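Local coordinates for protein chorismate synthase (Aquifex aeolicus, PDB 1Q1L) that probably converts 5-enolpyruvylshikimate-3-phosphate to chorismate by anti-1,4-elimination of phosphate, with reduced FMN as cofactor, as the last step of the chorismate pathway, at residues F184-L190 with M315-R320; F155-F159 with M384-K388; S36-N41 with D62-I66; D249-D253 with T307-T312. One frame throughout, in Å; residues are numbered along the deposited sequence.

How the interactions relate
Along the chain interaction 3 closes first, joining helix 37-48 to strand 64-68, at an edge of the four-stranded antiparallel sheet. Interaction 2 opens next, on helix 142-157, and closes last, on helix 384-399; the chain between its two segments holds both interaction 1 and interaction 4. These two touch, centres about 17 Å apart: Ile317 of strand 317-323 packs on Thr312 of hairpin 307-312, part of interaction 4. Interactions 3 and 4 are the farthest apart, about 32 Å between centres, on opposite sides of the chain's centre. Within the beta-alpha-beta sandwich of chorismate synthase, interactions 1 and 3 join helices to sheets, interaction 2 helix to helix, and interaction 4 a hairpin to a helix.

Interaction 1: residues F184-L190 with M315-R320; sequences FANPEKL and MPIVVR
Met315, a selenomethionine, meets Ala185 through its terminal methyl: CE lies 3.8 Å from Ala185 CB, turned there by a bend at the end of the chain (chi3 -78°). Pro316 comes next and presents its ring to three residues. Its CG sits 3.7 Å from Phe184 O and also faces Pro187 CG, the two proline rings crossing at about a right angle, while its CB takes the CD1 methyl of Leu190 at 3.8 Å. Ile317 turns to the other side of the strand. Val318 then points toward the turn that precedes the helix and makes the aromatic contact. With CG1 anti to the backbone N (chi1 177°), this methyl stands 3.6 Å from the centroid of the Phe184 ring and only 10° off its normal, a CH-pi contact over the middle of one face; the other methyl, CG2, turns to Phe184 O and, more loosely, Leu190 CD1. At Arg320 the same ring is met at its edge, where Phe184 CZ lies 4.0 Å from Arg320 CD. The guanidinium beyond is bound by Glu232 and Glu270, which anchor this charge beside the aromatic ring. No hydrogen bond joins the two segments directly, but Asn302 ND2 bonds both Phe184 O and Pro316 O. On the helix side, Asn186 is the N-cap: its OD1 accepts from Lys189 N at 3.0 Å, with the donor above the carbonyl plane. The contact thus packs the start of helix 187-197 and the turn before it against one face of strand 317-323, which runs between strands 229-236 and 266-271 in the five-stranded antiparallel sheet; helix 252-261 packs on Ile317 and Val319.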
loop_
_atom_site.group_PDB
_atom_site.type_symbol
_atom_site.label_atom_id
_atom_site.label_comp_id
_atom_site.label_asym_id
_atom_site.label_seq_id
_atom_site.Cartn_x
_atom_site.Cartn_y
_atom_site.Cartn_z
ATOM N N PHE A 184 -5.648 -24.181 25.243
ATOM C CA PHE A 184 -5.159 -23.037 24.462
ATOM C C PHE A 184 -3.793 -22.608 24.991
ATOM O O PHE A 184 -3.022 -21.947 24.297
ATOM C CB PHE A 184 -6.105 -21.834 24.590
ATOM C CG PHE A 184 -7.330 -21.908 23.730
ATOM C CD1 PHE A 184 -7.589 -23.021 22.936
ATOM C CD2 PHE A 184 -8.233 -20.848 23.717
ATOM C CE1 PHE A 184 -8.731 -23.078 22.141
ATOM C CE2 PHE A 184 -9.376 -20.892 22.927
ATOM C CZ PHE A 184 -9.627 -22.014 22.134
ATOM N N ALA A 185 -3.507 -22.956 26.242
ATOM C CA ALA A 185 -2.237 -22.591 26.848
ATOM C C ALA A 185 -1.291 -23.780 26.899
ATOM O O ALA A 185 -0.310 -23.760 27.635
ATOM C CB ALA A 185 -2.472 -22.056 28.255
ATOM N N ASN A 186 -1.568 -24.807 26.102
ATOM C CA ASN A 186 -0.740 -26.007 26.120
ATOM C C ASN A 186 -0.184 -26.401 24.747
ATOM O O ASN A 186 -0.833 -27.129 23.994
ATOM C CB ASN A 186 -1.564 -27.165 26.690
ATOM C CG ASN A 186 -0.706 -28.309 27.164
ATOM O OD1 ASN A 186 0.234 -28.722 26.484
ATOM N ND2 ASN A 186 -1.031 -28.840 28.337
ATOM N N PRO A 187 1.036 -25.941 24.416
ATOM C CA PRO A 187 1.675 -26.253 23.131
ATOM C C PRO A 187 1.657 -27.750 22.805
ATOM O O PRO A 187 1.287 -28.148 21.699
ATOM C CB PRO A 187 3.093 -25.719 23.316
ATOM C CG PRO A 187 2.879 -24.531 24.190
ATOM C CD PRO A 187 1.898 -25.058 25.223
ATOM N N GLU A 188 2.051 -28.572 23.771
ATOM C CA GLU A 188 2.080 -30.019 23.583
ATOM C C GLU A 188 0.712 -30.566 23.191
ATOM O O GLU A 188 0.605 -31.402 22.294
ATOM C CB GLU A 188 2.567 -30.715 24.860
ATOM C CG GLU A 188 3.991 -30.366 25.271
ATOM C CD GLU A 188 4.170 -28.896 25.613
ATOM O OE1 GLU A 188 3.380 -28.372 26.430
ATOM O OE2 GLU A 188 5.104 -28.264 25.071
ATOM N N LYS A 189 -0.338 -30.103 23.862
ATOM C CA LYS A 189 -1.691 -30.566 23.546
ATOM C C LYS A 189 -2.113 -30.141 22.141
ATOM O O LYS A 189 -2.578 -30.959 21.342
ATOM C CB LYS A 189 -2.706 -30.017 24.555
ATOM C CG LYS A 189 -2.848 -30.825 25.825
ATOM C CD LYS A 189 -4.023 -30.314 26.650
ATOM C CE LYS A 189 -4.261 -31.167 27.890
ATOM N NZ LYS A 189 -5.461 -30.709 28.651
ATOM N N LEU A 190 -1.966 -28.851 21.855
ATOM C CA LEU A 190 -2.322 -28.308 20.546
ATOM C C LEU A 190 -1.629 -29.117 19.454
ATOM O O LEU A 190 -2.270 -29.610 18.524
ATOM C CB LEU A 190 -1.906 -26.834 20.465
ATOM C CG LEU A 190 -2.741 -25.891 21.349
ATOM C CD1 LEU A 190 -2.068 -24.538 21.485
ATOM C CD2 LEU A 190 -4.125 -25.741 20.745
HETATM N N MSE A 315 2.515 -16.392 24.012
HETATM C CA MSE A 315 1.694 -17.571 24.250
HETATM C C MSE A 315 1.251 -18.059 22.871
HETATM O O MSE A 315 1.416 -17.350 21.873
HETATM C CB MSE A 315 0.463 -17.228 25.102
HETATM C CG MSE A 315 0.784 -16.857 26.556
HETATM SE SE MSE A 315 1.777 -18.256 27.483
HETATM C CE MSE A 315 0.305 -19.459 27.851
ATOM N N PRO A 316 0.693 -19.272 22.793
ATOM C CA PRO A 316 0.257 -19.781 21.491
ATOM C C PRO A 316 -0.807 -18.888 20.868
ATOM O O PRO A 316 -1.706 -18.397 21.566
ATOM C CB PRO A 316 -0.307 -21.163 21.826
ATOM C CG PRO A 316 0.458 -21.558 23.053
ATOM C CD PRO A 316 0.487 -20.280 23.846
ATOM N N ILE A 317 -0.697 -18.660 19.564
ATOM C CA ILE A 317 -1.703 -17.865 18.866
ATOM C C ILE A 317 -2.826 -18.851 18.585
ATOM O O ILE A 317 -2.594 -19.923 18.022
ATOM C CB ILE A 317 -1.192 -17.324 17.517
ATOM C CG1 ILE A 317 0.067 -16.484 17.730
ATOM C CG2 ILE A 317 -2.292 -16.521 16.840
ATOM C CD1 ILE A 317 -0.110 -15.333 18.698
ATOM N N VAL A 318 -4.039 -18.506 18.986
ATOM C CA VAL A 318 -5.160 -19.409 18.772
ATOM C C VAL A 318 -6.318 -18.668 18.156
ATOM O O VAL A 318 -6.802 -17.679 18.707
ATOM C CB VAL A 318 -5.614 -20.056 20.088
ATOM C CG1 VAL A 318 -6.834 -20.954 19.842
ATOM C CG2 VAL A 318 -4.474 -20.859 20.680
ATOM N N VAL A 319 -6.765 -19.170 17.012
ATOM C CA VAL A 319 -7.854 -18.555 16.273
ATOM C C VAL A 319 -8.969 -19.554 16.001
ATOM O O VAL A 319 -8.709 -20.670 15.561
ATOM C CB VAL A 319 -7.334 -18.016 14.918
ATOM C CG1 VAL A 319 -8.371 -17.153 14.267
ATOM C CG2 VAL A 319 -6.036 -17.261 15.133
ATOM N N ARG A 320 -10.207 -19.140 16.245
ATOM C CA ARG A 320 -11.366 -20.009 16.022
ATOM C C ARG A 320 -12.085 -19.473 14.787
ATOM O O ARG A 320 -12.363 -18.279 14.692
ATOM C CB ARG A 320 -12.280 -19.984 17.253
ATOM C CG ARG A 320 -11.514 -20.039 18.575
ATOM C CD ARG A 320 -12.418 -20.426 19.743
ATOM N NE ARG A 320 -12.909 -21.793 19.609
ATOM C CZ ARG A 320 -14.159 -22.118 19.298
ATOM N NH1 ARG A 320 -15.069 -21.174 19.091
ATOM N NH2 ARG A 320 -14.498 -23.393 19.176
#

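Interaction 2: residues F155-F159 with M384-K388; sequences FLSEF and MEEVK
Phe155, Phe159 and the selenomethionine Met384 form the tight part of this contact. The selenium meets Phe155 at the ring edge, in its plane, 3.6 Å from CE1, which is a Met-aromatic contact of the edge type. Beyond the selenium the Met384 side chain ends in its CE methyl, which lies 3.7 Å from Phe159 CZ and also touches Glu158 CB. Phe159 CZ is shared: Val387 CG1 comes within 3.4 Å of it, and the two side chains cross at about a right angle. Within the first segment the Phe159 ring brings CE1 over the rim of one Phe155 face, so the two aromatics meet helix 384-399 together.

The polar rim is looser. The Lys388 chain runs extended beyond CG, past the Phe159 ring, to a salt bridge in which NZ and Glu158 OE1 are 3.4 Å apart, a weak hydrogen bond. A water supplements it, accepting from Lys388 NZ at 2.9 Å and donating weakly to Glu158 OE1.

Pro30, in a loop, touches Phe155 and Met384. The C-terminal part of helix 142-157 and the residues that follow it pack against the first turn of helix 384-399, and helix 356-379 touches both: its Ala372 and Leu376 meet Phe155, Leu375 meets Phe159, and Leu379 meets Val387.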
loop_
_atom_site.group_PDB
_atom_site.type_symbol
_atom_site.label_atom_id
_atom_site.label_comp_id
_atom_site.label_asym_id
_atom_site.label_seq_id
_atom_site.Cartn_x
_atom_site.Cartn_y
_atom_site.Cartn_z
ATOM N N PHE A 155 9.413 -20.822 5.943
ATOM C CA PHE A 155 10.146 -19.684 6.491
ATOM C C PHE A 155 10.030 -19.637 8.022
ATOM O O PHE A 155 11.029 -19.500 8.729
ATOM C CB PHE A 155 9.606 -18.378 5.890
ATOM C CG PHE A 155 10.150 -17.141 6.548
ATOM C CD1 PHE A 155 11.491 -16.789 6.408
ATOM C CD2 PHE A 155 9.326 -16.349 7.347
ATOM C CE1 PHE A 155 12.004 -15.664 7.058
ATOM C CE2 PHE A 155 9.827 -15.227 7.999
ATOM C CZ PHE A 155 11.170 -14.882 7.856
ATOM N N LEU A 156 8.808 -19.765 8.524
ATOM C CA LEU A 156 8.541 -19.717 9.962
ATOM C C LEU A 156 9.182 -20.845 10.757
ATOM O O LEU A 156 9.605 -20.652 11.900
ATOM C CB LEU A 156 7.036 -19.745 10.224
ATOM C CG LEU A 156 6.220 -18.503 9.887
ATOM C CD1 LEU A 156 4.742 -18.801 10.103
ATOM C CD2 LEU A 156 6.672 -17.339 10.754
ATOM N N SER A 157 9.230 -22.032 10.159
ATOM C CA SER A 157 9.817 -23.181 10.829
ATOM C C SER A 157 11.301 -22.978 11.107
ATOM O O SER A 157 11.848 -23.592 12.022
ATOM C CB SER A 157 9.606 -24.448 9.992
ATOM O OG SER A 157 10.205 -24.325 8.718
ATOM N N GLU A 158 11.955 -22.119 10.330
ATOM C CA GLU A 158 13.379 -21.860 10.529
ATOM C C GLU A 158 13.595 -21.182 11.875
ATOM O O GLU A 158 14.712 -21.170 12.405
ATOM C CB GLU A 158 13.935 -20.950 9.425
ATOM C CG GLU A 158 13.895 -21.535 8.022
ATOM C CD GLU A 158 14.765 -22.769 7.868
ATOM O OE1 GLU A 158 15.910 -22.763 8.371
ATOM O OE2 GLU A 158 14.309 -23.740 7.232
ATOM N N PHE A 159 12.532 -20.599 12.419
ATOM C CA PHE A 159 12.630 -19.928 13.708
ATOM C C PHE A 159 11.957 -20.777 14.779
ATOM O O PHE A 159 11.750 -20.324 15.897
ATOM C CB PHE A 159 11.967 -18.551 13.652
ATOM C CG PHE A 159 12.474 -17.682 12.538
ATOM C CD1 PHE A 159 11.919 -17.766 11.268
ATOM C CD2 PHE A 159 13.541 -16.814 12.749
ATOM C CE1 PHE A 159 12.422 -16.998 10.217
ATOM C CE2 PHE A 159 14.052 -16.043 11.709
ATOM C CZ PHE A 159 13.490 -16.136 10.438
HETATM N N MSE A 384 18.453 -15.229 5.136
HETATM C CA MSE A 384 18.179 -15.976 6.360
HETATM C C MSE A 384 19.155 -15.808 7.515
HETATM O O MSE A 384 18.742 -15.719 8.672
HETATM C CB MSE A 384 18.016 -17.458 6.031
HETATM C CG MSE A 384 16.776 -17.763 5.201
HETATM SE SE MSE A 384 15.139 -17.028 5.964
HETATM C CE MSE A 384 15.209 -17.905 7.693
ATOM N N GLU A 385 20.446 -15.772 7.208
ATOM C CA GLU A 385 21.468 -15.607 8.231
ATOM C C GLU A 385 21.232 -14.299 8.997
ATOM O O GLU A 385 21.357 -14.239 10.220
ATOM C CB GLU A 385 22.854 -15.578 7.579
ATOM C CG GLU A 385 23.269 -16.861 6.830
ATOM C CD GLU A 385 22.392 -17.214 5.616
ATOM O OE1 GLU A 385 22.187 -16.362 4.718
ATOM O OE2 GLU A 385 21.920 -18.376 5.561
ATOM N N GLU A 386 20.884 -13.254 8.256
ATOM C CA GLU A 386 20.639 -11.922 8.810
ATOM C C GLU A 386 19.384 -11.881 9.698
ATOM O O GLU A 386 19.408 -11.346 10.812
ATOM C CB GLU A 386 20.501 -10.940 7.642
ATOM C CG GLU A 386 20.292 -9.494 8.003
ATOM C CD GLU A 386 20.387 -8.595 6.776
ATOM O OE1 GLU A 386 19.541 -8.723 5.856
ATOM O OE2 GLU A 386 21.321 -7.766 6.734
ATOM N N VAL A 387 18.295 -12.448 9.196
ATOM C CA VAL A 387 17.035 -12.476 9.925
ATOM C C VAL A 387 17.138 -13.335 11.189
ATOM O O VAL A 387 16.646 -12.950 12.248
ATOM C CB VAL A 387 15.899 -13.017 9.028
ATOM C CG1 VAL A 387 14.574 -12.970 9.773
ATOM C CG2 VAL A 387 15.815 -12.195 7.750
ATOM N N LYS A 388 17.780 -14.491 11.076
ATOM C CA LYS A 388 17.937 -15.387 12.224
ATOM C C LYS A 388 18.736 -14.744 13.348
ATOM O O LYS A 388 18.444 -14.951 14.523
ATOM C CB LYS A 388 18.625 -16.681 11.806
ATOM C CG LYS A 388 17.770 -17.611 10.963
ATOM C CD LYS A 388 18.582 -18.834 10.580
ATOM C CE LYS A 388 17.816 -19.742 9.645
ATOM N NZ LYS A 388 18.649 -20.907 9.242
HETATM O O HOH W 1 17.299 -20.887 6.726
#

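Interaction 3: residues S36-N41 with D62-I66; sequences SEEEIN and DTAEI
Glu37 lays its CG methylene beside Ile66, 3.7 Å from CG1, and its extended chain carries the carboxylate on to the strand backbone. There OE2 accepts from Ile66 N at 2.7 Å, using the anti lone pair (N-H...O angle 158°). One turn later Asn41 does the same two residues back along the strand: its OD1 accepts from Ala64 N at 2.7 Å in a nearly straight bond (170°). Two side chains of helix 37-48 thus take up alternate N-H groups of strand 64-68, an outermost strand of the four-stranded antiparallel sheet within this chain, while Glu65, between them, bonds by its backbone to Phe83 of strand 80-85. The short segments run roughly antiparallel (151°), their axes 8.2 Å apart at closest approach. Beside these two bonds Ile40 packs on the strand, its CG2 3.7 Å from Ala64 CB, with Leu82 and Val151 around it. The helix begins with a capping box: Ser36 N gives a bond to Glu39 OE2 at 2.9 Å, and Glu39 N a weak one to Ser36 OG. Glu65 forms a salt bridge with Lys20 of the fourth subunit; Asp62 forms one with Arg140 and a weak, long ion pair with Arg47, a predicted NADP(+)-binding residue.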
loop_
_atom_site.group_PDB
_atom_site.type_symbol
_atom_site.label_atom_id
_atom_site.label_comp_id
_atom_site.label_asym_id
_atom_site.label_seq_id
_atom_site.Cartn_x
_atom_site.Cartn_y
_atom_site.Cartn_z
ATOM N N SER A 36 11.508 -26.445 -1.502
ATOM C CA SER A 36 11.299 -27.450 -2.537
ATOM C C SER A 36 9.836 -27.504 -2.952
ATOM O O SER A 36 8.958 -27.023 -2.235
ATOM C CB SER A 36 11.717 -28.827 -2.021
ATOM O OG SER A 36 10.864 -29.235 -0.964
ATOM N N GLU A 37 9.576 -28.089 -4.115
ATOM C CA GLU A 37 8.206 -28.223 -4.588
ATOM C C GLU A 37 7.465 -29.231 -3.703
ATOM O O GLU A 37 6.271 -29.086 -3.453
ATOM C CB GLU A 37 8.182 -28.689 -6.051
ATOM C CG GLU A 37 8.962 -27.780 -7.002
ATOM C CD GLU A 37 8.758 -28.127 -8.469
ATOM O OE1 GLU A 37 8.969 -29.302 -8.839
ATOM O OE2 GLU A 37 8.396 -27.222 -9.254
ATOM N N GLU A 38 8.175 -30.249 -3.224
ATOM C CA GLU A 38 7.551 -31.268 -2.376
ATOM C C GLU A 38 6.921 -30.660 -1.126
ATOM O O GLU A 38 5.832 -31.058 -0.722
ATOM C CB GLU A 38 8.571 -32.340 -1.981
ATOM C CG GLU A 38 8.096 -33.301 -0.884
ATOM C CD GLU A 38 6.667 -33.795 -1.088
ATOM O OE1 GLU A 38 6.310 -34.168 -2.228
ATOM O OE2 GLU A 38 5.899 -33.819 -0.102
ATOM N N GLU A 39 7.611 -29.702 -0.512
ATOM C CA GLU A 39 7.086 -29.038 0.677
ATOM C C GLU A 39 5.784 -28.329 0.320
ATOM O O GLU A 39 4.823 -28.333 1.092
ATOM C CB GLU A 39 8.096 -28.020 1.203
ATOM C CG GLU A 39 9.302 -28.641 1.879
ATOM C CD GLU A 39 10.425 -27.648 2.101
ATOM O OE1 GLU A 39 11.071 -27.716 3.169
ATOM O OE2 GLU A 39 10.670 -26.810 1.203
ATOM N N ILE A 40 5.755 -27.723 -0.860
ATOM C CA ILE A 40 4.566 -27.016 -1.306
ATOM C C ILE A 40 3.480 -28.025 -1.649
ATOM O O ILE A 40 2.331 -27.882 -1.224
ATOM C CB ILE A 40 4.870 -26.139 -2.536
ATOM C CG1 ILE A 40 5.906 -25.072 -2.154
ATOM C CG2 ILE A 40 3.585 -25.499 -3.051
ATOM C CD1 ILE A 40 6.271 -24.114 -3.282
ATOM N N ASN A 41 3.850 -29.055 -2.404
ATOM C CA ASN A 41 2.898 -30.085 -2.789
ATOM C C ASN A 41 2.281 -30.761 -1.568
ATOM O O ASN A 41 1.096 -31.092 -1.565
ATOM C CB ASN A 41 3.577 -31.132 -3.678
ATOM C CG ASN A 41 4.091 -30.545 -4.982
ATOM O OD1 ASN A 41 3.531 -29.581 -5.505
ATOM N ND2 ASN A 41 5.150 -31.138 -5.523
ATOM N N ASP A 62 -2.918 -32.310 -6.687
ATOM C CA ASP A 62 -2.464 -30.964 -7.011
ATOM C C ASP A 62 -0.964 -30.867 -6.813
ATOM O O ASP A 62 -0.423 -31.354 -5.819
ATOM C CB ASP A 62 -3.142 -29.919 -6.121
ATOM C CG ASP A 62 -4.465 -29.446 -6.681
ATOM O OD1 ASP A 62 -4.504 -29.070 -7.872
ATOM O OD2 ASP A 62 -5.463 -29.437 -5.930
ATOM N N THR A 63 -0.294 -30.242 -7.771
ATOM C CA THR A 63 1.142 -30.065 -7.693
ATOM C C THR A 63 1.498 -28.670 -8.170
ATOM O O THR A 63 0.865 -28.125 -9.080
ATOM C CB THR A 63 1.889 -31.096 -8.559
ATOM O OG1 THR A 63 1.305 -31.138 -9.864
ATOM C CG2 THR A 63 1.823 -32.475 -7.925
ATOM N N ALA A 64 2.511 -28.089 -7.546
ATOM C CA ALA A 64 2.948 -26.760 -7.918
ATOM C C ALA A 64 4.318 -26.840 -8.563
ATOM O O ALA A 64 5.164 -27.635 -8.155
ATOM C CB ALA A 64 3.005 -25.868 -6.691
ATOM N N GLU A 65 4.524 -26.032 -9.592
ATOM C CA GLU A 65 5.811 -25.986 -10.254
ATOM C C GLU A 65 6.407 -24.635 -9.912
ATOM O O GLU A 65 5.738 -23.615 -10.037
ATOM C CB GLU A 65 5.662 -26.121 -11.777
ATOM C CG GLU A 65 6.895 -25.634 -12.539
ATOM C CD GLU A 65 6.908 -26.025 -14.008
ATOM O OE1 GLU A 65 5.859 -25.924 -14.680
ATOM O OE2 GLU A 65 7.985 -26.419 -14.495
ATOM N N ILE A 66 7.652 -24.627 -9.453
ATOM C CA ILE A 66 8.304 -23.368 -9.127
ATOM C C ILE A 66 8.864 -22.810 -10.427
ATOM O O ILE A 66 9.658 -23.466 -11.099
ATOM C CB ILE A 66 9.440 -23.571 -8.110
ATOM C CG1 ILE A 66 8.860 -24.062 -6.778
ATOM C CG2 ILE A 66 10.212 -22.267 -7.924
ATOM C CD1 ILE A 66 9.896 -24.261 -5.675
#

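Interaction 4: residues D249-D253 with T307-T312; sequences DRRID and TEGGIT
Gly310 and Ile252 carry most of this contact, with Arg251 beside them. Gly310 O accepts from Ile252 N at 2.8 Å in an almost straight bond (171°), the donor tilted 32° from the carbonyl plane. Ile252 also packs on this peptide, its CG2 3.4 Å from Gly310 O. The same methyl reaches Thr307 CB at 3.8 Å, while a chi1 of -164° puts CG1 beside the Thr312 methyl. Gly309 and Gly310 are the corner of a type I' turn from Glu308 to Ile311 that closes the two-stranded hairpin 307-312. Both have positive phi, and Arg251 CG passes close by Gly310 CA, at 3.8 Å. The hairpin tip thereby sits on the N-terminus of helix 252-261, where Arg251 is the N-cap residue. Arg251 lays one guanidinium face over Gly309 O, 3.4 Å above the plane near the rim. A water bridges the two segments, binding three groups: it accepts from Gly310 N at 2.8 Å, donates to Asp253 OD2 at 2.6 Å and hydrogen-bonds Thr307 OG1, which is also held by Lys267 of the second subunit. Gln264 and Met261 of that subunit pack on Arg251 and Asp253, respectively.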
loop_
_atom_site.group_PDB
_atom_site.type_symbol
_atom_site.label_atom_id
_atom_site.label_comp_id
_atom_site.label_asym_id
_atom_site.label_seq_id
_atom_site.Cartn_x
_atom_site.Cartn_y
_atom_site.Cartn_z
ATOM N N ASP A 249 -4.574 -0.431 11.873
ATOM C CA ASP A 249 -4.238 -1.435 10.869
ATOM C C ASP A 249 -2.982 -2.251 11.154
ATOM O O ASP A 249 -2.651 -3.150 10.386
ATOM C CB ASP A 249 -4.129 -0.798 9.473
ATOM C CG ASP A 249 -3.220 0.426 9.446
ATOM O OD1 ASP A 249 -2.376 0.582 10.354
ATOM O OD2 ASP A 249 -3.345 1.234 8.501
ATOM N N ARG A 250 -2.284 -1.956 12.245
ATOM C CA ARG A 250 -1.076 -2.705 12.586
ATOM C C ARG A 250 -1.342 -3.777 13.643
ATOM O O ARG A 250 -0.516 -4.658 13.880
ATOM C CB ARG A 250 0.022 -1.763 13.074
ATOM C CG ARG A 250 0.669 -0.929 11.973
ATOM C CD ARG A 250 1.506 0.192 12.578
ATOM N NE ARG A 250 2.945 0.049 12.353
ATOM C CZ ARG A 250 3.660 -1.035 12.646
ATOM N NH1 ARG A 250 3.080 -2.105 13.176
ATOM N NH2 ARG A 250 4.969 -1.039 12.426
ATOM N N ARG A 251 -2.503 -3.707 14.272
ATOM C CA ARG A 251 -2.863 -4.673 15.300
ATOM C C ARG A 251 -2.919 -6.080 14.721
ATOM O O ARG A 251 -3.614 -6.325 13.730
ATOM C CB ARG A 251 -4.198 -4.278 15.917
ATOM C CG ARG A 251 -4.076 -3.038 16.792
ATOM C CD ARG A 251 -5.423 -2.535 17.285
ATOM N NE ARG A 251 -5.279 -1.876 18.577
ATOM C CZ ARG A 251 -5.465 -2.481 19.745
ATOM N NH1 ARG A 251 -5.816 -3.760 19.784
ATOM N NH2 ARG A 251 -5.276 -1.813 20.874
ATOM N N ILE A 252 -2.186 -6.997 15.349
ATOM C CA ILE A 252 -2.110 -8.374 14.881
ATOM C C ILE A 252 -3.467 -9.078 14.788
ATOM O O ILE A 252 -3.710 -9.848 13.854
ATOM C CB ILE A 252 -1.139 -9.203 15.773
ATOM C CG1 ILE A 252 -0.749 -10.495 15.060
ATOM C CG2 ILE A 252 -1.784 -9.521 17.113
ATOM C CD1 ILE A 252 -0.003 -10.264 13.764
ATOM N N ASP A 253 -4.356 -8.810 15.739
ATOM C CA ASP A 253 -5.675 -9.446 15.740
ATOM C C ASP A 253 -6.476 -9.056 14.504
ATOM O O ASP A 253 -7.095 -9.902 13.857
ATOM C CB ASP A 253 -6.444 -9.066 17.007
ATOM C CG ASP A 253 -6.184 -7.633 17.436
ATOM O OD1 ASP A 253 -6.397 -6.707 16.621
ATOM O OD2 ASP A 253 -5.761 -7.430 18.591
ATOM N N THR A 307 -2.616 -12.952 21.949
ATOM C CA THR A 307 -2.473 -11.540 21.609
ATOM C C THR A 307 -3.073 -10.651 22.698
ATOM O O THR A 307 -4.108 -10.977 23.282
ATOM C CB THR A 307 -3.157 -11.194 20.253
ATOM O OG1 THR A 307 -4.520 -10.818 20.481
ATOM C CG2 THR A 307 -3.127 -12.400 19.306
ATOM N N GLU A 308 -2.406 -9.536 22.967
ATOM C CA GLU A 308 -2.839 -8.564 23.968
ATOM C C GLU A 308 -2.648 -7.158 23.409
ATOM O O GLU A 308 -1.526 -6.767 23.081
ATOM C CB GLU A 308 -1.995 -8.673 25.242
ATOM C CG GLU A 308 -2.190 -9.928 26.069
ATOM C CD GLU A 308 -1.222 -9.992 27.242
ATOM O OE1 GLU A 308 -1.301 -10.953 28.041
ATOM O OE2 GLU A 308 -0.372 -9.078 27.358
ATOM N N GLY A 309 -3.738 -6.406 23.303
ATOM C CA GLY A 309 -3.652 -5.042 22.808
ATOM C C GLY A 309 -3.047 -4.859 21.426
ATOM O O GLY A 309 -2.328 -3.890 21.186
ATOM N N GLY A 310 -3.333 -5.787 20.519
ATOM C CA GLY A 310 -2.814 -5.680 19.168
ATOM C C GLY A 310 -1.437 -6.281 18.943
ATOM O O GLY A 310 -0.950 -6.308 17.815
ATOM N N ILE A 311 -0.817 -6.779 20.008
ATOM C CA ILE A 311 0.514 -7.368 19.905
ATOM C C ILE A 311 0.514 -8.820 20.388
ATOM O O ILE A 311 -0.262 -9.173 21.281
ATOM C CB ILE A 311 1.521 -6.557 20.757
ATOM C CG1 ILE A 311 1.491 -5.081 20.344
ATOM C CG2 ILE A 311 2.913 -7.106 20.584
ATOM C CD1 ILE A 311 2.268 -4.169 21.287
ATOM N N THR A 312 1.378 -9.658 19.803
ATOM C CA THR A 312 1.468 -11.055 20.224
ATOM C C THR A 312 2.014 -11.165 21.649
ATOM O O THR A 312 2.825 -10.330 22.081
ATOM C CB THR A 312 2.361 -11.899 19.291
ATOM O OG1 THR A 312 3.633 -11.262 19.123
ATOM C CG2 THR A 312 1.685 -12.081 17.936
HETATM O O HOH W 2 -4.980 -7.933 21.023
#